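Local coordinates for protein carboxylase (Deinococcus radiodurans, PDB 5H80) that probably catalyses the ATP-dependent carboxylation of biotin, as the biotin carboxylase domain of a single-chain bacterial carboxylase, at residues R34-N39 / T105-G110; L54-V59 / A339-A344; E254-V259 / A270-L275; H237-V242 / T301-V306. All blocks are in the same frame, centred on the assembly; numbering follows the deposited sequence.

Interaction 1. Residues R34-N39 / T105-G110; sequences RVLIAN and THVHPG
A chi1 of 59° puts OG1 of Thr-105 between its own backbone N and carbonyl carbon, and from there it accepts from Arg-34 N (2.8 Å). The His-106 ring turns its edge to the preceding residue, with ND1 2.7 Å from Thr-105 OG1 and the hydroxyl in the ring plane; either atom could donate. Thr-105 N binds Arg-34 O. Further along, Leu-36 N meets His-106 O, His-108 N meets Leu-36 O, and Ala-38 N meets His-108 O. On one face of the sheet, Val-35 CG1 lies alongside His-108 CB at 3.9 Å. On the other, Leu-36 CD2 runs beside Val-107 CG2 at 4.1 Å. Where the strands end, Asn-39 ND2 donates to Pro-109 O (2.9 Å), which lies in the side-chain amide plane of Asn-39, and ND2 is also bonded to Tyr-111 O. A water donates to both Ala-38 O and Pro-109 O. The His-108 ring is held at two points: ND1 accepts from Gly-110 N at 3.1 Å, and NE2 bonds to Gln-340. Helix 42-53 packs on the face of Ile-37 and His-108, helix 92-101 on that of Leu-36. Such neighbouring parallel strands between helices are typical of the Rossmann-like N-terminal domain of biotin carboxylases.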
loop_
_atom_site.group_PDB
_atom_site.type_symbol
_atom_site.label_atom_id
_atom_site.label_comp_id
_atom_site.label_asym_id
_atom_site.label_seq_id
_atom_site.Cartn_x
_atom_site.Cartn_y
_atom_site.Cartn_z
ATOM N N ARG A 34 21.045 -6.866 16.548
ATOM C CA ARG A 34 21.273 -5.490 16.407
ATOM C C ARG A 34 21.940 -5.347 15.099
ATOM O O ARG A 34 23.129 -5.791 14.923
ATOM C CB ARG A 34 22.193 -4.945 17.526
ATOM C CG ARG A 34 21.536 -4.947 18.872
ATOM C CD ARG A 34 22.555 -4.614 19.984
ATOM N NE ARG A 34 23.189 -3.323 19.710
ATOM C CZ ARG A 34 22.594 -2.160 19.938
ATOM N NH1 ARG A 34 21.351 -2.137 20.420
ATOM N NH2 ARG A 34 23.257 -1.022 19.725
ATOM N N VAL A 35 21.193 -4.811 14.133
ATOM C CA VAL A 35 21.545 -4.801 12.766
ATOM C C VAL A 35 22.209 -3.471 12.335
ATOM O O VAL A 35 21.637 -2.344 12.366
ATOM C CB VAL A 35 20.314 -5.029 11.825
ATOM C CG1 VAL A 35 20.747 -5.056 10.317
ATOM C CG2 VAL A 35 19.554 -6.275 12.176
ATOM N N LEU A 36 23.464 -3.567 11.945
ATOM C CA LEU A 36 24.129 -2.381 11.426
ATOM C C LEU A 36 23.789 -2.218 10.016
ATOM O O LEU A 36 24.061 -3.126 9.253
ATOM C CB LEU A 36 25.641 -2.462 11.568
ATOM C CG LEU A 36 26.557 -1.430 10.907
ATOM C CD1 LEU A 36 26.314 -0.202 11.696
ATOM C CD2 LEU A 36 28.052 -1.855 10.986
ATOM N N ILE A 37 23.253 -1.047 9.648
ATOM C CA ILE A 37 22.765 -0.750 8.266
ATOM C C ILE A 37 23.918 0.000 7.576
ATOM O O ILE A 37 24.115 1.242 7.757
ATOM C CB ILE A 37 21.430 0.009 8.285
ATOM C CG1 ILE A 37 20.384 -0.850 9.044
ATOM C CG2 ILE A 37 20.911 0.404 6.905
ATOM C CD1 ILE A 37 19.065 -0.166 9.184
ATOM N N ALA A 38 24.768 -0.728 6.858
ATOM C CA ALA A 38 25.917 -0.135 6.164
ATOM C C ALA A 38 25.554 0.529 4.797
ATOM O O ALA A 38 25.975 0.089 3.754
ATOM C CB ALA A 38 27.044 -1.152 5.973
ATOM N N ASN A 39 24.731 1.568 4.859
ATOM C CA ASN A 39 24.133 2.166 3.713
ATOM C C ASN A 39 23.390 3.465 4.160
ATOM O O ASN A 39 23.629 3.935 5.280
ATOM C CB ASN A 39 23.150 1.206 2.950
ATOM C CG ASN A 39 23.202 1.414 1.445
ATOM O OD1 ASN A 39 23.053 2.517 0.960
ATOM N ND2 ASN A 39 23.479 0.391 0.682
ATOM N N THR A 105 25.272 -7.475 15.742
ATOM C CA THR A 105 25.311 -8.888 15.512
ATOM C C THR A 105 25.256 -9.231 14.055
ATOM O O THR A 105 25.579 -10.284 13.656
ATOM C CB THR A 105 24.119 -9.497 16.311
ATOM O OG1 THR A 105 22.885 -8.887 15.837
ATOM C CG2 THR A 105 24.296 -9.108 17.746
ATOM N N HIS A 106 24.710 -8.292 13.254
ATOM C CA HIS A 106 24.385 -8.488 11.857
ATOM C C HIS A 106 24.762 -7.219 11.137
ATOM O O HIS A 106 24.730 -6.105 11.672
ATOM C CB HIS A 106 22.846 -8.778 11.662
ATOM C CG HIS A 106 22.427 -10.073 12.238
ATOM N ND1 HIS A 106 22.316 -10.241 13.584
ATOM C CD2 HIS A 106 22.078 -11.259 11.679
ATOM C CE1 HIS A 106 21.954 -11.481 13.844
ATOM N NE2 HIS A 106 21.815 -12.121 12.707
ATOM N N VAL A 107 25.125 -7.343 9.856
ATOM C CA VAL A 107 25.434 -6.238 8.969
ATOM C C VAL A 107 24.579 -6.394 7.689
ATOM O O VAL A 107 24.769 -7.331 6.892
ATOM C CB VAL A 107 26.951 -6.100 8.534
ATOM C CG1 VAL A 107 27.151 -4.929 7.623
ATOM C CG2 VAL A 107 27.777 -5.809 9.777
ATOM N N HIS A 108 23.618 -5.463 7.534
ATOM C CA HIS A 108 22.876 -5.303 6.251
ATOM C C HIS A 108 23.555 -4.231 5.330
ATOM O O HIS A 108 23.560 -3.002 5.544
ATOM C CB HIS A 108 21.370 -4.985 6.436
ATOM C CG HIS A 108 20.528 -5.469 5.264
ATOM N ND1 HIS A 108 20.950 -5.263 3.995
ATOM C CD2 HIS A 108 19.287 -6.009 5.166
ATOM C CE1 HIS A 108 20.074 -5.791 3.143
ATOM N NE2 HIS A 108 19.024 -6.187 3.839
ATOM N N PRO A 109 24.176 -4.736 4.240
ATOM C CA PRO A 109 24.839 -3.822 3.326
ATOM C C PRO A 109 23.963 -3.073 2.280
ATOM O O PRO A 109 24.447 -2.215 1.512
ATOM C CB PRO A 109 25.775 -4.789 2.621
ATOM C CG PRO A 109 24.986 -5.978 2.467
ATOM C CD PRO A 109 24.164 -6.100 3.704
ATOM N N GLY A 110 22.637 -3.243 2.378
ATOM C CA GLY A 110 21.709 -2.817 1.320
ATOM C C GLY A 110 22.070 -3.137 -0.103
ATOM O O GLY A 110 22.248 -4.263 -0.433
HETATM O O HOH W 1 27.057 -1.697 1.825
#

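Interaction 2. Residues L54-V59 / A339-A344; sequences LGWQSV and AQLRLA. With EDO (1,2-ethanediol), chain E.
The backbones of Leu-54 and Arg-342 stay 8.7 Å apart between CA atoms, and Gly-55, with a positive phi of 73°, ends helix 42-53 in a Schellman motif and turns the chain toward strand 57-62. The two methyls of Leu-54 split the work. CD1 lies 3.7 Å from Leu-341 CB, and CD2 rests on the aliphatic part of Arg-342, 3.6 Å from its CD. The Arg-342 chain bends at chi3 (65°), and its NE forms a salt bridge with Glu-347. Leu-54 CD1 also sits over one face of the Trp-56 indole, offset toward the rim. Helix 42-53 is the connection of a beta-alpha-beta crossover in the N-terminal parallel sheet, so the contact joins that unit to helix 336-344 of the ATP-binding region. Trp-56 presents its six-membered ring: CZ3 is 3.9 Å from Leu-341 CB, and Leu-341 O lies at the ring edge, 3.8 Å from Trp-56 CH2. Replacing Trp-56 with a serine would probably open a gap beside Leu-341 and leave Leu-54 CD1 without the indole face beneath it. At the five-membered ring, Trp-56 NE1 is 3.7 Å from C2 of an ethanediol, probably from the crystallisation liquor, whose O1 bonds weakly to Gly-55 O.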
loop_
_atom_site.group_PDB
_atom_site.type_symbol
_atom_site.label_atom_id
_atom_site.label_comp_id
_atom_site.label_asym_id
_atom_site.label_seq_id
_atom_site.Cartn_x
_atom_site.Cartn_y
_atom_site.Cartn_z
ATOM N N LEU A 54 10.443 -7.059 12.557
ATOM C CA LEU A 54 10.894 -8.241 13.237
ATOM C C LEU A 54 11.070 -8.166 14.789
ATOM O O LEU A 54 11.350 -9.189 15.404
ATOM C CB LEU A 54 12.213 -8.660 12.553
ATOM C CG LEU A 54 12.108 -9.065 11.075
ATOM C CD1 LEU A 54 13.539 -9.281 10.495
ATOM C CD2 LEU A 54 11.296 -10.369 11.002
ATOM N N GLY A 55 10.955 -6.960 15.340
ATOM C CA GLY A 55 11.251 -6.664 16.728
ATOM C C GLY A 55 12.744 -6.649 17.071
ATOM O O GLY A 55 13.143 -6.891 18.248
ATOM N N TRP A 56 13.595 -6.457 16.050
ATOM C CA TRP A 56 15.005 -6.301 16.211
ATOM C C TRP A 56 15.372 -4.849 16.311
ATOM O O TRP A 56 14.508 -3.965 16.289
ATOM C CB TRP A 56 15.722 -6.951 15.023
ATOM C CG TRP A 56 15.372 -8.491 14.753
ATOM C CD1 TRP A 56 14.538 -9.349 15.488
ATOM C CD2 TRP A 56 15.925 -9.291 13.746
ATOM N NE1 TRP A 56 14.532 -10.629 14.940
ATOM C CE2 TRP A 56 15.337 -10.605 13.836
ATOM C CE3 TRP A 56 16.842 -9.045 12.722
ATOM C CZ2 TRP A 56 15.695 -11.621 12.996
ATOM C CZ3 TRP A 56 17.168 -10.038 11.857
ATOM C CH2 TRP A 56 16.647 -11.356 12.000
ATOM N N GLN A 57 16.659 -4.612 16.557
ATOM C CA GLN A 57 17.171 -3.262 16.666
ATOM C C GLN A 57 18.062 -2.868 15.555
ATOM O O GLN A 57 18.738 -3.720 15.042
ATOM C CB GLN A 57 17.910 -3.052 18.008
ATOM C CG GLN A 57 16.956 -3.192 19.189
ATOM C CD GLN A 57 17.710 -3.275 20.471
ATOM O OE1 GLN A 57 18.925 -3.592 20.493
ATOM N NE2 GLN A 57 17.013 -2.999 21.553
ATOM N N SER A 58 18.037 -1.570 15.192
ATOM C CA SER A 58 18.869 -1.070 14.158
ATOM C C SER A 58 19.878 -0.034 14.614
ATOM O O SER A 58 19.594 0.857 15.381
ATOM C CB SER A 58 18.052 -0.454 12.974
ATOM O OG SER A 58 17.210 0.664 13.371
ATOM N N VAL A 59 21.036 -0.106 13.961
ATOM C CA VAL A 59 22.071 0.909 14.094
ATOM C C VAL A 59 22.340 1.462 12.687
ATOM O O VAL A 59 22.797 0.753 11.839
ATOM C CB VAL A 59 23.332 0.294 14.786
ATOM C CG1 VAL A 59 24.438 1.372 14.843
ATOM C CG2 VAL A 59 22.978 -0.429 16.132
ATOM N N ALA A 339 12.100 -11.210 5.058
ATOM C CA ALA A 339 12.466 -12.577 4.583
ATOM C C ALA A 339 14.029 -12.666 4.455
ATOM O O ALA A 339 14.646 -13.586 5.009
ATOM C CB ALA A 339 11.822 -12.957 3.297
ATOM N N GLN A 340 14.584 -11.661 3.832
ATOM C CA GLN A 340 16.033 -11.592 3.628
ATOM C C GLN A 340 16.823 -11.630 4.981
ATOM O O GLN A 340 17.715 -12.516 5.146
ATOM C CB GLN A 340 16.388 -10.365 2.883
ATOM C CG GLN A 340 17.880 -10.268 2.468
ATOM C CD GLN A 340 18.228 -8.883 1.975
ATOM O OE1 GLN A 340 17.587 -7.864 2.275
ATOM N NE2 GLN A 340 19.273 -8.833 1.106
ATOM N N LEU A 341 16.413 -10.840 5.940
ATOM C CA LEU A 341 16.966 -10.768 7.281
ATOM C C LEU A 341 16.855 -12.117 8.016
ATOM O O LEU A 341 17.821 -12.586 8.616
ATOM C CB LEU A 341 16.291 -9.695 8.102
ATOM C CG LEU A 341 16.672 -8.215 7.766
ATOM C CD1 LEU A 341 15.588 -7.202 8.236
ATOM C CD2 LEU A 341 18.067 -7.986 8.442
ATOM N N ARG A 342 15.682 -12.746 7.976
ATOM C CA ARG A 342 15.430 -14.009 8.589
ATOM C C ARG A 342 16.224 -15.146 7.934
ATOM O O ARG A 342 16.717 -16.042 8.689
ATOM C CB ARG A 342 13.933 -14.354 8.771
ATOM C CG ARG A 342 13.164 -13.261 9.560
ATOM C CD ARG A 342 11.694 -13.580 9.522
ATOM N NE ARG A 342 11.370 -14.805 10.224
ATOM C CZ ARG A 342 10.194 -15.075 10.784
ATOM N NH1 ARG A 342 10.060 -16.194 11.462
ATOM N NH2 ARG A 342 9.122 -14.264 10.653
ATOM N N LEU A 343 16.317 -15.143 6.605
ATOM C CA LEU A 343 17.158 -16.076 5.885
ATOM C C LEU A 343 18.614 -15.928 6.333
ATOM O O LEU A 343 19.219 -16.973 6.701
ATOM C CB LEU A 343 17.018 -15.926 4.409
ATOM C CG LEU A 343 15.675 -16.523 3.898
ATOM C CD1 LEU A 343 15.455 -15.924 2.515
ATOM C CD2 LEU A 343 15.404 -18.044 3.931
ATOM N N ALA A 344 19.151 -14.699 6.341
ATOM C CA ALA A 344 20.487 -14.454 6.909
ATOM C C ALA A 344 20.736 -14.997 8.319
ATOM O O ALA A 344 21.830 -15.594 8.578
ATOM C CB ALA A 344 20.861 -12.988 6.843
HETATM C C1 EDO E . 14.178 -11.251 19.149
HETATM O O1 EDO E . 13.981 -9.921 19.649
HETATM C C2 EDO E . 13.025 -11.510 18.160
HETATM O O2 EDO E . 13.088 -12.859 17.660
#

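Interaction 3. Residues E254-V259 / A270-L275; sequences ERDCTV and APAPHL
The carboxylate of Glu-254 is approached by Ala-272 N on the anti side of OE2, 29° out of the carboxylate plane. This bond is 2.7 Å from Ala-272 N to Glu-254 OE2 and fairly bent, with 143° at the hydrogen. OE1, the other oxygen, forms a salt bridge with Arg-280. The second carboxylate, Asp-256, receives Thr-258 N on the anti side of OD1 and Thr-258 OG1 on the syn side, both from the same face, and OD1 is also bonded to Tyr-472. The Thr-258 N bond makes an Asx turn, and Asp-256 OD2 pairs with Arg-236. Glu-254 reaches its amide by folding: chi1 is 85° and the chain bends again at chi2, which lays CG 3.6 Å from Ala-272 CB. Pro-271 CB also closes on Glu-254 OE2, at 3.4 Å, after a cis peptide. Were Glu-254 exchanged for an alanine, the amide of Ala-272 and the charge of Arg-280 would probably both lose this mate. Two residues further on, Asp-256 CB packs on Ala-272 CB at 3.9 Å. Arg-255 points away, touching Ala-270 CB only through CG, while its guanidinium goes to Thr-328, Glu-239 and Gln-241. The contact ties the end of strand 249-256, an outer strand of a four-stranded antiparallel sheet, to the loop between strand 264-270 and helix 277-293, within what is probably the ATP-grasp fold.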
loop_
_atom_site.group_PDB
_atom_site.type_symbol
_atom_site.label_atom_id
_atom_site.label_comp_id
_atom_site.label_asym_id
_atom_site.label_seq_id
_atom_site.Cartn_x
_atom_site.Cartn_y
_atom_site.Cartn_z
ATOM N N GLU A 254 9.072 -12.709 -11.969
ATOM C CA GLU A 254 9.871 -11.804 -12.724
ATOM C C GLU A 254 9.575 -10.353 -12.564
ATOM O O GLU A 254 8.451 -9.928 -12.202
ATOM C CB GLU A 254 9.882 -12.169 -14.201
ATOM C CG GLU A 254 8.795 -11.702 -15.143
ATOM C CD GLU A 254 7.385 -12.255 -14.853
ATOM O OE1 GLU A 254 7.303 -13.247 -14.112
ATOM O OE2 GLU A 254 6.489 -11.660 -15.451
ATOM N N ARG A 255 10.483 -9.528 -13.107
ATOM C CA ARG A 255 10.286 -8.065 -13.284
ATOM C C ARG A 255 10.878 -7.651 -14.601
ATOM O O ARG A 255 11.827 -8.335 -15.087
ATOM C CB ARG A 255 11.025 -7.247 -12.215
ATOM C CG ARG A 255 10.576 -7.308 -10.806
ATOM C CD ARG A 255 11.455 -6.590 -9.784
ATOM N NE ARG A 255 12.796 -7.140 -9.596
ATOM C CZ ARG A 255 13.177 -7.895 -8.588
ATOM N NH1 ARG A 255 12.336 -8.283 -7.604
ATOM N NH2 ARG A 255 14.423 -8.262 -8.528
ATOM N N ASP A 256 10.279 -6.626 -15.220
ATOM C CA ASP A 256 10.751 -6.109 -16.488
ATOM C C ASP A 256 11.164 -4.693 -16.275
ATOM O O ASP A 256 10.354 -3.831 -15.899
ATOM C CB ASP A 256 9.741 -6.228 -17.538
ATOM C CG ASP A 256 10.223 -5.872 -18.961
ATOM O OD1 ASP A 256 10.681 -4.739 -19.180
ATOM O OD2 ASP A 256 10.028 -6.800 -19.794
ATOM N N CYS A 257 12.409 -4.473 -16.598
ATOM C CA CYS A 257 13.059 -3.181 -16.369
ATOM C C CYS A 257 13.625 -2.638 -17.718
ATOM O O CYS A 257 14.726 -2.048 -17.755
ATOM C CB CYS A 257 14.198 -3.317 -15.433
ATOM S SG CYS A 257 13.783 -4.156 -13.861
ATOM N N THR A 258 12.882 -2.812 -18.782
ATOM C CA THR A 258 13.346 -2.462 -20.138
ATOM C C THR A 258 13.571 -0.980 -20.408
ATOM O O THR A 258 14.443 -0.577 -21.166
ATOM C CB THR A 258 12.400 -3.118 -21.148
ATOM O OG1 THR A 258 12.398 -4.565 -21.031
ATOM C CG2 THR A 258 12.660 -2.582 -22.660
ATOM N N VAL A 259 12.724 -0.123 -19.852
ATOM C CA VAL A 259 12.795 1.328 -20.050
ATOM C C VAL A 259 13.982 1.895 -19.179
ATOM O O VAL A 259 13.954 1.925 -17.939
ATOM C CB VAL A 259 11.456 1.973 -19.672
ATOM C CG1 VAL A 259 11.591 3.478 -19.760
ATOM C CG2 VAL A 259 10.298 1.376 -20.514
ATOM N N ALA A 270 6.115 -5.567 -12.586
ATOM C CA ALA A 270 6.027 -6.963 -12.094
ATOM C C ALA A 270 4.458 -7.207 -12.222
ATOM O O ALA A 270 3.636 -6.436 -11.600
ATOM C CB ALA A 270 6.579 -7.201 -10.748
ATOM N N PRO A 271 4.029 -8.130 -13.074
ATOM C CA PRO A 271 4.786 -8.961 -13.968
ATOM C C PRO A 271 5.389 -8.234 -15.123
ATOM O O PRO A 271 5.123 -7.058 -15.421
ATOM C CB PRO A 271 3.732 -9.924 -14.517
ATOM C CG PRO A 271 2.465 -9.104 -14.534
ATOM C CD PRO A 271 2.554 -8.227 -13.333
ATOM N N ALA A 272 6.232 -8.953 -15.846
ATOM C CA ALA A 272 6.560 -8.535 -17.184
ATOM C C ALA A 272 5.348 -8.504 -18.147
ATOM O O ALA A 272 4.814 -9.603 -18.355
ATOM C CB ALA A 272 7.624 -9.486 -17.753
ATOM N N PRO A 273 4.990 -7.341 -18.695
ATOM C CA PRO A 273 3.758 -7.301 -19.576
ATOM C C PRO A 273 3.862 -8.113 -20.812
ATOM O O PRO A 273 4.939 -8.153 -21.447
ATOM C CB PRO A 273 3.473 -5.837 -19.787
ATOM C CG PRO A 273 4.363 -5.082 -18.834
ATOM C CD PRO A 273 5.492 -5.975 -18.397
ATOM N N HIS A 274 2.788 -8.861 -21.170
ATOM C CA HIS A 274 2.715 -9.503 -22.486
ATOM C C HIS A 274 3.815 -10.564 -22.660
ATOM O O HIS A 274 4.548 -10.511 -23.668
ATOM C CB HIS A 274 2.774 -8.460 -23.632
ATOM C CG HIS A 274 1.672 -7.484 -23.597
ATOM N ND1 HIS A 274 0.364 -7.892 -23.445
ATOM C CD2 HIS A 274 1.651 -6.135 -23.603
ATOM C CE1 HIS A 274 -0.424 -6.832 -23.420
ATOM N NE2 HIS A 274 0.337 -5.755 -23.423
ATOM N N LEU A 275 4.139 -11.270 -21.578
ATOM C CA LEU A 275 5.113 -12.329 -21.579
ATOM C C LEU A 275 4.492 -13.701 -21.638
ATOM O O LEU A 275 3.794 -14.155 -20.686
ATOM C CB LEU A 275 5.937 -12.245 -20.313
ATOM C CG LEU A 275 7.235 -13.161 -20.246
ATOM C CD1 LEU A 275 8.289 -12.910 -21.332
ATOM C CD2 LEU A 275 7.888 -13.190 -18.878
#

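Interaction 4. Residues H237-V242 / T301-V306; sequences HIEVQV and TFEFLV
Thr-301 lays its methyl CG2, anti to the backbone N, against the stem of Glu-239, 3.5 Å from CB. Its OG1 meets Gln-241 through a water, which accepts from Gln-241 NE2. Phe-302 pairs with Val-240 by two backbone bonds, Val-240 N to Phe-302 O at 2.7 Å and Phe-302 N to Val-240 O at 3.2 Å. Its ring lies on the opposite face of the sheet from Thr-301, with CD2 3.8 Å from Val-242 CG2 and helix 277-293 behind. Glu-303 returns to the face of Thr-301. Its carboxylate runs alongside that of Glu-239, the planes 25° apart, and Glu-303 OE2 is 3.4 Å from Glu-239 OE1. Glu-303 OE1 also lies at the edge of the His-237 ring, 3.3 Å from CE1. The ring's NE2 donates in its own plane to Glu-239 OE1, at 3.1 Å and 166°, coming from above that carboxylate. Phe-304 forms the other hydrogen-bonded pair, with Ile-238, whose O lies at the edge of the Phe-304 ring. Leu-305 brings CD2 up to His-237, and Val-306 CG2 packs on Ile-238 CB at 4.0 Å. The antiparallel pair thus has an apolar face of Val, Ile and Phe under a helix and a largely polar face with two glutamates. The closeness of the two carboxylates is probably eased by Lys-265, which makes a salt bridge to each, an arrangement consistent with the active-site side of an ATP-grasp domain.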
loop_
_atom_site.group_PDB
_atom_site.type_symbol
_atom_site.label_atom_id
_atom_site.label_comp_id
_atom_site.label_asym_id
_atom_site.label_seq_id
_atom_site.Cartn_x
_atom_site.Cartn_y
_atom_site.Cartn_z
ATOM N N HIS A 237 14.659 -6.431 -20.917
ATOM C CA HIS A 237 15.414 -6.735 -19.742
ATOM C C HIS A 237 14.420 -7.364 -18.833
ATOM O O HIS A 237 13.545 -6.681 -18.381
ATOM C CB HIS A 237 16.007 -5.521 -19.103
ATOM C CG HIS A 237 16.690 -5.795 -17.789
ATOM N ND1 HIS A 237 18.048 -5.639 -17.621
ATOM C CD2 HIS A 237 16.219 -6.205 -16.575
ATOM C CE1 HIS A 237 18.392 -5.995 -16.397
ATOM N NE2 HIS A 237 17.291 -6.217 -15.705
ATOM N N ILE A 238 14.562 -8.648 -18.638
ATOM C CA ILE A 238 13.678 -9.432 -17.722
ATOM C C ILE A 238 14.502 -10.207 -16.682
ATOM O O ILE A 238 15.444 -10.887 -17.019
ATOM C CB ILE A 238 12.767 -10.354 -18.523
ATOM C CG1 ILE A 238 11.915 -9.638 -19.588
ATOM C CG2 ILE A 238 11.789 -10.981 -17.551
ATOM C CD1 ILE A 238 10.912 -10.539 -20.367
ATOM N N GLU A 239 14.167 -10.040 -15.395
ATOM C CA GLU A 239 15.027 -10.518 -14.303
ATOM C C GLU A 239 14.142 -11.331 -13.396
ATOM O O GLU A 239 12.966 -11.014 -13.232
ATOM C CB GLU A 239 15.700 -9.425 -13.523
ATOM C CG GLU A 239 14.764 -8.407 -12.764
ATOM C CD GLU A 239 15.501 -7.167 -12.244
ATOM O OE1 GLU A 239 16.636 -6.849 -12.705
ATOM O OE2 GLU A 239 14.977 -6.500 -11.359
ATOM N N VAL A 240 14.753 -12.265 -12.750
ATOM C CA VAL A 240 14.013 -13.183 -11.865
ATOM C C VAL A 240 14.441 -13.026 -10.448
ATOM O O VAL A 240 15.599 -13.082 -10.142
ATOM C CB VAL A 240 14.166 -14.687 -12.298
ATOM C CG1 VAL A 240 13.559 -15.540 -11.275
ATOM C CG2 VAL A 240 13.644 -14.955 -13.691
ATOM N N GLN A 241 13.480 -12.813 -9.504
ATOM C CA GLN A 241 13.770 -12.771 -8.092
ATOM C C GLN A 241 13.854 -14.158 -7.489
ATOM O O GLN A 241 12.827 -14.924 -7.569
ATOM C CB GLN A 241 12.605 -12.008 -7.392
ATOM C CG GLN A 241 12.812 -11.886 -5.932
ATOM C CD GLN A 241 13.976 -10.886 -5.553
ATOM O OE1 GLN A 241 13.897 -9.728 -5.808
ATOM N NE2 GLN A 241 15.148 -11.485 -5.087
ATOM N N VAL A 242 15.039 -14.461 -6.955
ATOM C CA VAL A 242 15.315 -15.617 -6.156
ATOM C C VAL A 242 15.499 -15.418 -4.674
ATOM O O VAL A 242 15.913 -14.399 -4.152
ATOM C CB VAL A 242 16.493 -16.420 -6.770
ATOM C CG1 VAL A 242 16.926 -17.600 -5.927
ATOM C CG2 VAL A 242 16.109 -16.888 -8.179
ATOM N N THR A 301 19.093 -11.726 -7.662
ATOM C CA THR A 301 18.327 -11.533 -8.864
ATOM C C THR A 301 19.222 -12.065 -10.033
ATOM O O THR A 301 20.389 -11.756 -10.026
ATOM C CB THR A 301 17.989 -10.121 -9.068
ATOM O OG1 THR A 301 17.177 -9.659 -7.969
ATOM C CG2 THR A 301 17.334 -9.802 -10.421
ATOM N N PHE A 302 18.618 -12.741 -11.006
ATOM C CA PHE A 302 19.239 -13.174 -12.214
ATOM C C PHE A 302 18.589 -12.389 -13.370
ATOM O O PHE A 302 17.347 -12.497 -13.599
ATOM C CB PHE A 302 19.064 -14.649 -12.337
ATOM C CG PHE A 302 19.745 -15.385 -11.288
ATOM C CD1 PHE A 302 21.107 -15.722 -11.463
ATOM C CD2 PHE A 302 19.154 -15.588 -10.025
ATOM C CE1 PHE A 302 21.812 -16.370 -10.450
ATOM C CE2 PHE A 302 19.887 -16.184 -8.985
ATOM C CZ PHE A 302 21.196 -16.601 -9.227
ATOM N N GLU A 303 19.418 -11.631 -14.057
ATOM C CA GLU A 303 19.067 -10.665 -15.143
ATOM C C GLU A 303 19.248 -11.353 -16.547
ATOM O O GLU A 303 20.243 -12.043 -16.778
ATOM C CB GLU A 303 19.756 -9.345 -15.110
ATOM C CG GLU A 303 19.581 -8.655 -13.793
ATOM C CD GLU A 303 20.283 -7.288 -13.769
ATOM O OE1 GLU A 303 21.025 -6.986 -14.737
ATOM O OE2 GLU A 303 20.066 -6.544 -12.814
ATOM N N PHE A 304 18.285 -11.127 -17.410
ATOM C CA PHE A 304 18.345 -11.644 -18.781
ATOM C C PHE A 304 17.923 -10.570 -19.786
ATOM O O PHE A 304 17.137 -9.672 -19.481
ATOM C CB PHE A 304 17.389 -12.838 -18.947
ATOM C CG PHE A 304 17.623 -13.946 -18.034
ATOM C CD1 PHE A 304 18.420 -15.067 -18.383
ATOM C CD2 PHE A 304 17.019 -13.976 -16.742
ATOM C CE1 PHE A 304 18.601 -16.109 -17.599
ATOM C CE2 PHE A 304 17.228 -15.096 -15.865
ATOM C CZ PHE A 304 18.069 -16.163 -16.275
ATOM N N LEU A 305 18.460 -10.693 -21.004
ATOM C CA LEU A 305 17.922 -10.053 -22.185
ATOM C C LEU A 305 17.130 -11.112 -22.963
ATOM O O LEU A 305 17.564 -12.277 -23.141
ATOM C CB LEU A 305 19.014 -9.454 -23.102
ATOM C CG LEU A 305 19.879 -8.341 -22.463
ATOM C CD1 LEU A 305 20.917 -7.905 -23.492
ATOM C CD2 LEU A 305 18.981 -7.251 -21.964
ATOM N N VAL A 306 15.919 -10.710 -23.385
ATOM C CA VAL A 306 15.009 -11.572 -24.011
ATOM C C VAL A 306 14.483 -10.974 -25.349
ATOM O O VAL A 306 14.045 -9.791 -25.418
ATOM C CB VAL A 306 13.775 -11.840 -23.013
ATOM C CG1 VAL A 306 12.753 -12.804 -23.637
ATOM C CG2 VAL A 306 14.217 -12.346 -21.642
HETATM O O HOH W 2 17.451 -9.883 -5.291
#

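How the interactions relate
Along the chain, interaction 1 closes before interactions 3 and 4 open, while interactions 1 and 2 cross. Interactions 1 and 2 lie about 9 Å apart between centres and share the N-terminal parallel sheet, in which strands 34-37 and 57-62 are neighbours. A backbone bond between Val-35 and Val-59 joins them there. Interactions 3 and 4 are likewise about 9 Å apart. They share the antiparallel sheet through strands 236-245 and 249-256, which follow each other in the chain. The two pairs stand about 26 to 30 Å apart between centres. Helix 336-344, which belongs to the ATP-binding region, reaches back to the N-terminal sheet, so interaction 2 connects the two regions.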